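Local atomic coordinates of phytoene synthase (Enterococcus hirae, PDB entry 5IYS), a protein that probably joins two farnesyl diphosphate molecules head to head into a 30-carbon carotenoid precursor, as a magnesium-dependent dehydrosqualene synthase. Residues Ser29-Lys41 with Thr235-Tyr249. Residues are numbered along the deposited sequence; the frame is centred on the assembly and turned at random.
With FPS (S-[(2E,6E)-3,7,11-trimethyldodeca-2,6,10-trienyl] trihydrogen thiodiphosphate), chain G.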
ATOM      1  N   SER A  29      -7.770  -5.640   6.573  1.00 25.35           N
ATOM      2  CA  SER A  29      -6.374  -5.827   6.996  1.00 28.20           C
ATOM      3  C   SER A  29      -5.718  -4.587   7.596  1.00 22.96           C
ATOM      4  O   SER A  29      -5.124  -4.649   8.660  1.00 23.38           O
ATOM      5  CB  SER A  29      -5.494  -6.280   5.832  1.00 27.83           C
ATOM      6  OG  SER A  29      -5.728  -7.638   5.476  1.00 40.75           O
ATOM      7  N   PHE A  30      -5.713  -3.490   6.850  1.00 20.38           N
ATOM      8  CA  PHE A  30      -5.025  -2.284   7.317  1.00 18.42           C
ATOM      9  C   PHE A  30      -5.815  -1.631   8.440  1.00 18.09           C
ATOM     10  O   PHE A  30      -5.240  -1.030   9.332  1.00 16.10           O
ATOM     11  CB  PHE A  30      -4.794  -1.327   6.143  1.00 17.94           C
ATOM     12  CG  PHE A  30      -3.660  -1.745   5.234  1.00 23.72           C
ATOM     13  CD1 PHE A  30      -2.486  -2.256   5.758  1.00 27.65           C
ATOM     14  CD2 PHE A  30      -3.755  -1.595   3.860  1.00 30.79           C
ATOM     15  CE1 PHE A  30      -1.435  -2.647   4.913  1.00 29.39           C
ATOM     16  CE2 PHE A  30      -2.701  -1.946   3.012  1.00 30.94           C
ATOM     17  CZ  PHE A  30      -1.537  -2.480   3.543  1.00 28.95           C
ATOM     18  N   TYR A  31      -7.138  -1.779   8.435  1.00 16.90           N
ATOM     19  CA  TYR A  31      -7.928  -1.293   9.558  1.00 18.35           C
ATOM     20  C   TYR A  31      -7.573  -2.046  10.821  1.00 16.69           C
ATOM     21  O   TYR A  31      -7.367  -1.427  11.852  1.00 18.51           O
ATOM     22  CB  TYR A  31      -9.455  -1.436   9.315  1.00 17.35           C
ATOM     23  CG  TYR A  31     -10.294  -0.846  10.422  1.00 21.50           C
ATOM     24  CD1 TYR A  31     -10.058   0.441  10.890  1.00 21.92           C
ATOM     25  CD2 TYR A  31     -11.430  -1.509  10.902  1.00 26.00           C
ATOM     26  CE1 TYR A  31     -10.803   0.995  11.901  1.00 22.45           C
ATOM     27  CE2 TYR A  31     -12.219  -0.939  11.894  1.00 27.42           C
ATOM     28  CZ  TYR A  31     -11.921   0.322  12.367  1.00 29.72           C
ATOM     29  OH  TYR A  31     -12.703   0.892  13.355  1.00 32.11           O
ATOM     30  N   LEU A  32      -7.514  -3.378  10.750  1.00 17.29           N
ATOM     31  CA  LEU A  32      -7.147  -4.171  11.929  1.00 15.53           C
ATOM     32  C   LEU A  32      -5.728  -3.809  12.388  1.00 18.33           C
ATOM     33  O   LEU A  32      -5.503  -3.493  13.563  1.00 18.91           O
ATOM     34  CB  LEU A  32      -7.158  -5.652  11.557  1.00 19.06           C
ATOM     35  CG  LEU A  32      -6.685  -6.600  12.672  1.00 23.91           C
ATOM     36  CD1 LEU A  32      -7.549  -6.327  13.896  1.00 29.79           C
ATOM     37  CD2 LEU A  32      -6.866  -8.041  12.195  1.00 30.45           C
ATOM     38  N   ALA A  33      -4.782  -3.793  11.450  1.00 16.27           N
ATOM     39  CA  ALA A  33      -3.389  -3.539  11.813  1.00 15.55           C
ATOM     40  C   ALA A  33      -3.247  -2.141  12.424  1.00 14.99           C
ATOM     41  O   ALA A  33      -2.764  -1.997  13.551  1.00 16.76           O
ATOM     42  CB  ALA A  33      -2.511  -3.683  10.598  1.00 14.64           C
ATOM     43  N   PHE A  34      -3.734  -1.108  11.735  1.00 16.04           N
ATOM     44  CA  PHE A  34      -3.492   0.256  12.198  1.00 14.44           C
ATOM     45  C   PHE A  34      -4.346   0.697  13.351  1.00 16.71           C
ATOM     46  O   PHE A  34      -4.049   1.687  14.002  1.00 14.33           O
ATOM     47  CB  PHE A  34      -3.483   1.271  11.044  1.00 16.25           C
ATOM     48  CG  PHE A  34      -2.242   1.176  10.184  1.00 14.99           C
ATOM     49  CD1 PHE A  34      -1.003   1.462  10.724  1.00 21.95           C
ATOM     50  CD2 PHE A  34      -2.300   0.636   8.905  1.00 21.85           C
ATOM     51  CE1 PHE A  34       0.159   1.326   9.951  1.00 20.65           C
ATOM     52  CE2 PHE A  34      -1.154   0.530   8.107  1.00 25.05           C
ATOM     53  CZ  PHE A  34       0.079   0.888   8.624  1.00 22.52           C
ATOM     54  N   SER A  35      -5.411  -0.049  13.626  1.00 19.67           N
ATOM     55  CA  SER A  35      -6.262   0.226  14.768  1.00 20.05           C
ATOM     56  C   SER A  35      -5.541  -0.042  16.082  1.00 19.54           C
ATOM     57  O   SER A  35      -5.978   0.425  17.132  1.00 19.53           O
ATOM     58  CB  SER A  35      -7.547  -0.605  14.681  1.00 21.30           C
ATOM     59  OG  SER A  35      -7.261  -1.944  15.039  1.00 24.97           O
ATOM     60  N   GLN A  36      -4.373  -0.667  16.007  1.00 19.03           N
ATOM     61  CA  GLN A  36      -3.543  -0.872  17.198  1.00 19.08           C
ATOM     62  C   GLN A  36      -2.745   0.363  17.618  1.00 17.06           C
ATOM     63  O   GLN A  36      -2.120   0.345  18.674  1.00 19.64           O
ATOM     64  CB  GLN A  36      -2.579  -2.030  16.966  1.00 17.09           C
ATOM     65  CG  GLN A  36      -3.328  -3.355  16.796  1.00 17.09           C
ATOM     66  CD  GLN A  36      -2.402  -4.480  16.381  1.00 18.40           C
ATOM     67  OE1 GLN A  36      -2.024  -5.347  17.179  1.00 18.18           O
ATOM     68  NE2 GLN A  36      -1.933  -4.397  15.148  1.00 16.91           N
ATOM     69  N   LEU A  37      -2.707   1.381  16.761  1.00 15.40           N
ATOM     70  CA  LEU A  37      -2.116   2.674  17.113  1.00 16.59           C
ATOM     71  C   LEU A  37      -2.951   3.365  18.163  1.00 17.47           C
ATOM     72  O   LEU A  37      -4.172   3.165  18.235  1.00 19.81           O
ATOM     73  CB  LEU A  37      -2.082   3.571  15.871  1.00 18.62           C
ATOM     74  CG  LEU A  37      -1.136   3.137  14.765  1.00 18.83           C
ATOM     75  CD1 LEU A  37      -1.332   4.030  13.499  1.00 16.61           C
ATOM     76  CD2 LEU A  37       0.274   3.230  15.363  1.00 19.95           C
ATOM     77  N   PRO A  38      -2.319   4.248  18.939  1.00 19.11           N
ATOM     78  CA  PRO A  38      -3.122   5.158  19.750  1.00 19.79           C
ATOM     79  C   PRO A  38      -4.116   5.881  18.838  1.00 20.01           C
ATOM     80  O   PRO A  38      -3.783   6.164  17.683  1.00 18.01           O
ATOM     81  CB  PRO A  38      -2.096   6.174  20.248  1.00 21.18           C
ATOM     82  CG  PRO A  38      -0.753   5.472  20.156  1.00 22.30           C
ATOM     83  CD  PRO A  38      -0.882   4.604  18.929  1.00 17.91           C
ATOM     84  N   LYS A  39      -5.241   6.293  19.412  1.00 19.53           N
ATOM     85  CA  LYS A  39      -6.431   6.676  18.661  1.00 19.99           C
ATOM     86  C   LYS A  39      -6.141   7.790  17.652  1.00 17.69           C
ATOM     87  O   LYS A  39      -6.531   7.671  16.510  1.00 17.33           O
ATOM     88  CB  LYS A  39      -7.548   7.137  19.615  1.00 21.67           C
ATOM     89  CG  LYS A  39      -8.871   7.463  18.917  1.00 24.07           C
ATOM     90  CD  LYS A  39     -10.061   7.584  19.883  1.00 31.94           C
ATOM     91  CE  LYS A  39     -11.352   7.957  19.125  1.00 40.46           C
ATOM     92  NZ  LYS A  39     -12.430   8.653  19.921  1.00 45.27           N
ATOM     93  N   ARG A  40      -5.502   8.884  18.078  1.00 18.10           N
ATOM     94  CA  ARG A  40      -5.290  10.016  17.186  1.00 17.44           C
ATOM     95  C   ARG A  40      -4.352   9.729  16.026  1.00 18.47           C
ATOM     96  O   ARG A  40      -4.570  10.227  14.910  1.00 16.41           O
ATOM     97  CB  ARG A  40      -4.890  11.280  17.941  1.00 16.12           C
ATOM     98  CG  ARG A  40      -6.011  11.748  18.855  1.00 22.67           C
ATOM     99  CD  ARG A  40      -5.581  12.747  19.935  1.00 23.78           C
ATOM    100  NE  ARG A  40      -6.730  12.914  20.814  1.00 25.72           N
ATOM    101  CZ  ARG A  40      -7.388  14.055  21.014  1.00 28.20           C
ATOM    102  NH1 ARG A  40      -6.898  15.226  20.601  1.00 21.78           N
ATOM    103  NH2 ARG A  40      -8.547  14.007  21.650  1.00 28.70           N
ATOM    104  N   LYS A  41      -3.339   8.905  16.282  1.00 14.37           N
ATOM    105  CA  LYS A  41      -2.479   8.435  15.194  1.00 16.76           C
ATOM    106  C   LYS A  41      -3.224   7.492  14.271  1.00 15.10           C
ATOM    107  O   LYS A  41      -3.146   7.610  13.044  1.00 16.04           O
ATOM    108  CB  LYS A  41      -1.198   7.788  15.749  1.00 16.36           C
ATOM    109  CG  LYS A  41      -0.181   8.843  16.177  1.00 18.31           C
ATOM    110  CD  LYS A  41       1.080   8.203  16.742  1.00 25.67           C
ATOM    111  CE  LYS A  41       2.236   9.211  16.782  1.00 29.28           C
ATOM    112  NZ  LYS A  41       3.386   8.558  17.503  1.00 35.80           N
ATOM    113  N   THR A 235       8.561   4.888  16.586  1.00 18.56           N
ATOM    114  CA  THR A 235       8.047   5.131  17.943  1.00 22.14           C
ATOM    115  C   THR A 235       7.451   3.860  18.572  1.00 19.13           C
ATOM    116  O   THR A 235       6.799   3.067  17.899  1.00 16.09           O
ATOM    117  CB  THR A 235       7.004   6.252  17.932  1.00 19.40           C
ATOM    118  OG1 THR A 235       7.593   7.411  17.351  1.00 26.43           O
ATOM    119  CG2 THR A 235       6.573   6.593  19.357  1.00 25.15           C
ATOM    120  N   GLU A 236       7.812   3.586  19.818  1.00 17.84           N
ATOM    121  CA  GLU A 236       7.511   2.284  20.424  1.00 22.48           C
ATOM    122  C   GLU A 236       6.028   1.912  20.303  1.00 21.26           C
ATOM    123  O   GLU A 236       5.689   0.838  19.772  1.00 20.55           O
ATOM    124  CB  GLU A 236       7.899   2.248  21.898  1.00 26.05           C
ATOM    125  CG  GLU A 236       7.541   0.911  22.532  1.00 33.93           C
ATOM    126  CD  GLU A 236       7.931   0.854  23.996  1.00 51.39           C
ATOM    127  OE1 GLU A 236       8.933   1.517  24.349  1.00 50.17           O
ATOM    128  OE2 GLU A 236       7.194   0.224  24.793  1.00 51.10           O
ATOM    129  N   ASP A 237       5.161   2.847  20.659  1.00 21.70           N
ATOM    130  CA  ASP A 237       3.698   2.619  20.545  1.00 23.48           C
ATOM    131  C   ASP A 237       3.121   2.469  19.131  1.00 20.52           C
ATOM    132  O   ASP A 237       1.927   2.152  18.963  1.00 19.48           O
ATOM    133  CB  ASP A 237       2.904   3.647  21.370  1.00 23.47           C
ATOM    134  CG  ASP A 237       2.950   5.073  20.812  1.00 29.79           C
ATOM    135  OD1 ASP A 237       3.360   5.349  19.660  1.00 32.24           O
ATOM    136  OD2 ASP A 237       2.439   5.960  21.528  1.00 33.34           O
ATOM    137  N   CYS A 238       3.978   2.630  18.117  1.00 16.65           N
ATOM    138  CA  CYS A 238       3.583   2.449  16.709  1.00 17.41           C
ATOM    139  C   CYS A 238       4.097   1.153  16.104  1.00 17.19           C
ATOM    140  O   CYS A 238       3.768   0.808  14.973  1.00 16.17           O
ATOM    141  CB  CYS A 238       4.051   3.623  15.844  1.00 17.81           C
ATOM    142  SG  CYS A 238       3.298   5.205  16.316  1.00 21.91           S
ATOM    143  N   ARG A 239       4.998   0.463  16.801  1.00 15.43           N
ATOM    144  CA  ARG A 239       5.598  -0.721  16.219  1.00 16.30           C
ATOM    145  C   ARG A 239       4.657  -1.891  15.960  1.00 14.83           C
ATOM    146  O   ARG A 239       4.794  -2.573  14.959  1.00 16.74           O
ATOM    147  CB  ARG A 239       6.741  -1.200  17.118  1.00 18.39           C
ATOM    148  CG  ARG A 239       7.892  -0.217  17.095  1.00 16.67           C
ATOM    149  CD  ARG A 239       9.051  -0.789  17.947  1.00 20.13           C
ATOM    150  NE  ARG A 239       9.982   0.293  18.201  1.00 23.68           N
ATOM    151  CZ  ARG A 239      10.793   0.361  19.246  1.00 26.35           C
ATOM    152  NH1 ARG A 239      10.773  -0.590  20.166  1.00 27.94           N
ATOM    153  NH2 ARG A 239      11.658   1.366  19.320  1.00 26.95           N
ATOM    154  N   GLN A 240       3.833  -2.238  16.940  1.00 15.09           N
ATOM    155  CA  GLN A 240       2.922  -3.380  16.810  1.00 15.75           C
ATOM    156  C   GLN A 240       2.008  -3.184  15.597  1.00 14.59           C
ATOM    157  O   GLN A 240       1.836  -4.098  14.779  1.00 13.34           O
ATOM    158  CB  GLN A 240       2.091  -3.471  18.100  1.00 17.34           C
ATOM    159  CG  GLN A 240       1.006  -4.543  18.141  1.00 18.16           C
ATOM    160  CD  GLN A 240       1.522  -5.953  17.945  1.00 22.26           C
ATOM    161  OE1 GLN A 240       2.600  -6.321  18.443  1.00 22.04           O
ATOM    162  NE2 GLN A 240       0.692  -6.787  17.335  1.00 17.45           N
ATOM    163  N   ALA A 241       1.505  -1.971  15.419  1.00 13.73           N
ATOM    164  CA  ALA A 241       0.592  -1.697  14.273  1.00 14.14           C
ATOM    165  C   ALA A 241       1.328  -1.795  12.937  1.00 18.15           C
ATOM    166  O   ALA A 241       0.849  -2.438  11.993  1.00 15.08           O
ATOM    167  CB  ALA A 241      -0.060  -0.308  14.446  1.00 14.48           C
ATOM    168  N   LEU A 242       2.528  -1.219  12.854  1.00 14.33           N
ATOM    169  CA  LEU A 242       3.206  -1.225  11.574  1.00 14.81           C
ATOM    170  C   LEU A 242       3.683  -2.627  11.194  1.00 14.48           C
ATOM    171  O   LEU A 242       3.573  -3.055  10.053  1.00 13.95           O
ATOM    172  CB  LEU A 242       4.406  -0.267  11.637  1.00 20.01           C
ATOM    173  CG  LEU A 242       5.316  -0.300  10.410  1.00 16.61           C
ATOM    174  CD1 LEU A 242       4.638   0.170   9.159  1.00 17.49           C
ATOM    175  CD2 LEU A 242       6.599   0.518  10.693  1.00 25.54           C
ATOM    176  N   ALA A 243       4.334  -3.329  12.123  1.00 15.07           N
ATOM    177  CA  ALA A 243       4.691  -4.718  11.874  1.00 16.08           C
ATOM    178  C   ALA A 243       3.503  -5.616  11.547  1.00 16.16           C
ATOM    179  O   ALA A 243       3.565  -6.471  10.647  1.00 17.11           O
ATOM    180  CB  ALA A 243       5.489  -5.256  13.085  1.00 16.95           C
ATOM    181  N   SER A 244       2.389  -5.432  12.259  1.00 17.25           N
ATOM    182  CA  SER A 244       1.148  -6.140  11.905  1.00 17.09           C
ATOM    183  C   SER A 244       0.746  -5.924  10.447  1.00 17.16           C
ATOM    184  O   SER A 244       0.447  -6.886   9.707  1.00 16.02           O
ATOM    185  CB  SER A 244      -0.020  -5.752  12.830  1.00 15.08           C
ATOM    186  OG  SER A 244       0.284  -6.160  14.145  1.00 17.44           O
ATOM    187  N   ALA A 245       0.732  -4.668  10.019  1.00 15.70           N
ATOM    188  CA  ALA A 245       0.368  -4.408   8.630  1.00 14.50           C
ATOM    189  C   ALA A 245       1.296  -5.180   7.685  1.00 15.57           C
ATOM    190  O   ALA A 245       0.840  -5.798   6.712  1.00 15.75           O
ATOM    191  CB  ALA A 245       0.381  -2.914   8.313  1.00 14.04           C
ATOM    192  N   ALA A 246       2.601  -5.133   7.959  1.00 14.09           N
ATOM    193  CA  ALA A 246       3.567  -5.819   7.135  1.00 16.58           C
ATOM    194  C   ALA A 246       3.314  -7.344   7.127  1.00 16.45           C
ATOM    195  O   ALA A 246       3.396  -7.959   6.067  1.00 14.81           O
ATOM    196  CB  ALA A 246       5.020  -5.475   7.613  1.00 16.22           C
ATOM    197  N   PHE A 247       3.209  -7.964   8.313  1.00 13.62           N
ATOM    198  CA  PHE A 247       3.093  -9.426   8.394  1.00 16.71           C
ATOM    199  C   PHE A 247       1.781  -9.903   7.776  1.00 16.96           C
ATOM    200  O   PHE A 247       1.747 -10.883   7.011  1.00 17.12           O
ATOM    201  CB  PHE A 247       3.130  -9.893   9.851  1.00 15.95           C
ATOM    202  CG  PHE A 247       4.522 -10.119  10.402  1.00 18.49           C
ATOM    203  CD1 PHE A 247       5.439  -9.087  10.460  1.00 19.51           C
ATOM    204  CD2 PHE A 247       4.804 -11.298  11.096  1.00 23.80           C
ATOM    205  CE1 PHE A 247       6.703  -9.265  11.077  1.00 19.79           C
ATOM    206  CE2 PHE A 247       6.024 -11.480  11.735  1.00 28.17           C
ATOM    207  CZ  PHE A 247       6.985 -10.466  11.707  1.00 23.73           C
ATOM    208  N   ILE A 248       0.706  -9.173   8.048  1.00 14.93           N
ATOM    209  CA  ILE A 248      -0.569  -9.541   7.417  1.00 16.10           C
ATOM    210  C   ILE A 248      -0.489  -9.454   5.891  1.00 15.81           C
ATOM    211  O   ILE A 248      -0.984 -10.346   5.195  1.00 16.42           O
ATOM    212  CB  ILE A 248      -1.752  -8.757   8.020  1.00 16.09           C
ATOM    213  CG1 ILE A 248      -1.965  -9.258   9.451  1.00 16.10           C
ATOM    214  CG2 ILE A 248      -3.052  -8.898   7.215  1.00 15.87           C
ATOM    215  CD1 ILE A 248      -2.641  -8.239  10.370  1.00 17.52           C
ATOM    216  N   TYR A 249       0.064  -8.361   5.359  1.00 15.80           N
ATOM    217  CA  TYR A 249       0.118  -8.236   3.909  1.00 17.11           C
ATOM    218  C   TYR A 249       1.023  -9.321   3.296  1.00 15.17           C
ATOM    219  O   TYR A 249       0.640  -9.951   2.309  1.00 15.84           O
ATOM    220  CB  TYR A 249       0.519  -6.822   3.471  1.00 12.57           C
ATOM    221  CG  TYR A 249      -0.218  -6.420   2.225  1.00 18.66           C
ATOM    222  CD1 TYR A 249      -1.568  -6.097   2.275  1.00 19.92           C
ATOM    223  CD2 TYR A 249       0.406  -6.482   0.987  1.00 18.81           C
ATOM    224  CE1 TYR A 249      -2.248  -5.715   1.144  1.00 21.15           C
ATOM    225  CE2 TYR A 249      -0.263  -6.108  -0.175  1.00 19.45           C
ATOM    226  CZ  TYR A 249      -1.590  -5.749  -0.081  1.00 22.11           C
ATOM    227  OH  TYR A 249      -2.274  -5.416  -1.212  1.00 22.33           O
TER
HETATM  228  C1  FPS G 506      -3.028  -2.207  -0.580  1.00 41.38           C
HETATM  229  S1  FPS G 506      -4.343  -1.082  -0.301  1.00 41.48           S
HETATM  230  C2  FPS G 506      -1.807  -1.375  -0.235  1.00 37.31           C
HETATM  231  C3  FPS G 506      -0.620  -1.468  -0.860  1.00 38.26           C
HETATM  232  C4  FPS G 506      -0.410  -2.461  -1.964  1.00 34.47           C
HETATM  233  C5  FPS G 506       0.552  -0.597  -0.452  1.00 33.77           C
HETATM  234  C6  FPS G 506       0.267   0.381   0.686  1.00 33.25           C
HETATM  235  C7  FPS G 506       1.590   0.881   1.233  1.00 23.11           C
HETATM  236  C8  FPS G 506       1.779   1.126   2.542  1.00 23.82           C
HETATM  237  C10 FPS G 506       3.101   1.739   2.949  1.00 18.71           C
HETATM  238  C9  FPS G 506       0.718   0.885   3.590  1.00 24.60           C
HETATM  239  C11 FPS G 506       3.758   0.855   4.012  1.00 20.62           C
HETATM  240  C12 FPS G 506       4.999   1.524   4.580  1.00 17.93           C
HETATM  241  C13 FPS G 506       5.020   2.283   5.700  1.00 20.11           C
HETATM  242  C14 FPS G 506       6.321   2.868   6.185  1.00 20.31           C
HETATM  243  C15 FPS G 506       3.778   2.542   6.513  1.00 23.53           C
HETATM  244  PA  FPS G 506      -6.142  -2.063  -0.045  1.00 39.78           P
HETATM  245  O1A FPS G 506      -7.068  -1.276   0.773  1.00 38.97           O
HETATM  246  O2A FPS G 506      -6.726  -2.028  -1.553  1.00 46.92           O
HETATM  247  O3A FPS G 506      -6.041  -3.606   0.350  1.00 46.79           O
HETATM  248  PB  FPS G 506      -5.906  -4.646  -0.890  1.00 43.56           P
HETATM  249  O1B FPS G 506      -7.255  -5.186  -1.279  1.00 45.94           O
HETATM  250  O2B FPS G 506      -4.913  -5.663  -0.377  1.00 39.85           O
HETATM  251  O3B FPS G 506      -5.332  -4.027  -2.146  1.00 50.92           O
HETATM  252  O   HOH W   1      -3.977  -9.686   3.704  1.00 36.36           O
HETATM  253  O   HOH W   2       1.129   0.130  17.677  1.00 15.85           O
HETATM  254  O   HOH W   3      -0.279   1.452  20.765  1.00 34.91           O
HETATM  255  O   HOH W   4       2.955   8.265  20.694  1.00 44.73           O
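The rings of F30 and Y249 lie nearly parallel, their planes 7° apart, but are slid so far past one another that they barely overlap, and CZ of F30 meets CD1 of Y249 at 3.8 Å. At its edge the F30 ring receives CB of A245 and, through CE2, C2 of the bound thiodiphosphate (3.4 Å); OH of Y249 donates to O2B of the same ligand at 2.8 Å. CE2 of F34 also reaches CB of A245, obliquely to the ring, and F34 touches a second bound farnesyl thiodiphosphate.

Behind the rings the antiparallel helices 29-34 and 236-249 pack closely, 8.1 Å between axes, because A33, A241 and A245 are small: CB of A33 comes within 3.4 Å of the backbone N of A245. The Q36 chain, with CG anti to the carbonyl carbon (chi1 -65°), runs extended beyond CG and carries its amide to helix 236-249. NE2 gives both hydrogens in the amide plane, one to A33 O on a lone pair and one almost straight to S244 OG (173°), which fixes the rotation of the group; OE1 accepts from Q240 NE2, the two amide planes steeply inclined. S244 OG in turn donates to Q240 O. One water bridges Q36 O and D237 O; a second, bound to A241 N, reaches Q36 O only weakly. K41 NZ and D237 OD1 form a long salt bridge (3.9 Å).

F30, F34, L242 and Y249 thus line the ligand pockets within the all-helical fold of the squalene/phytoene synthase family.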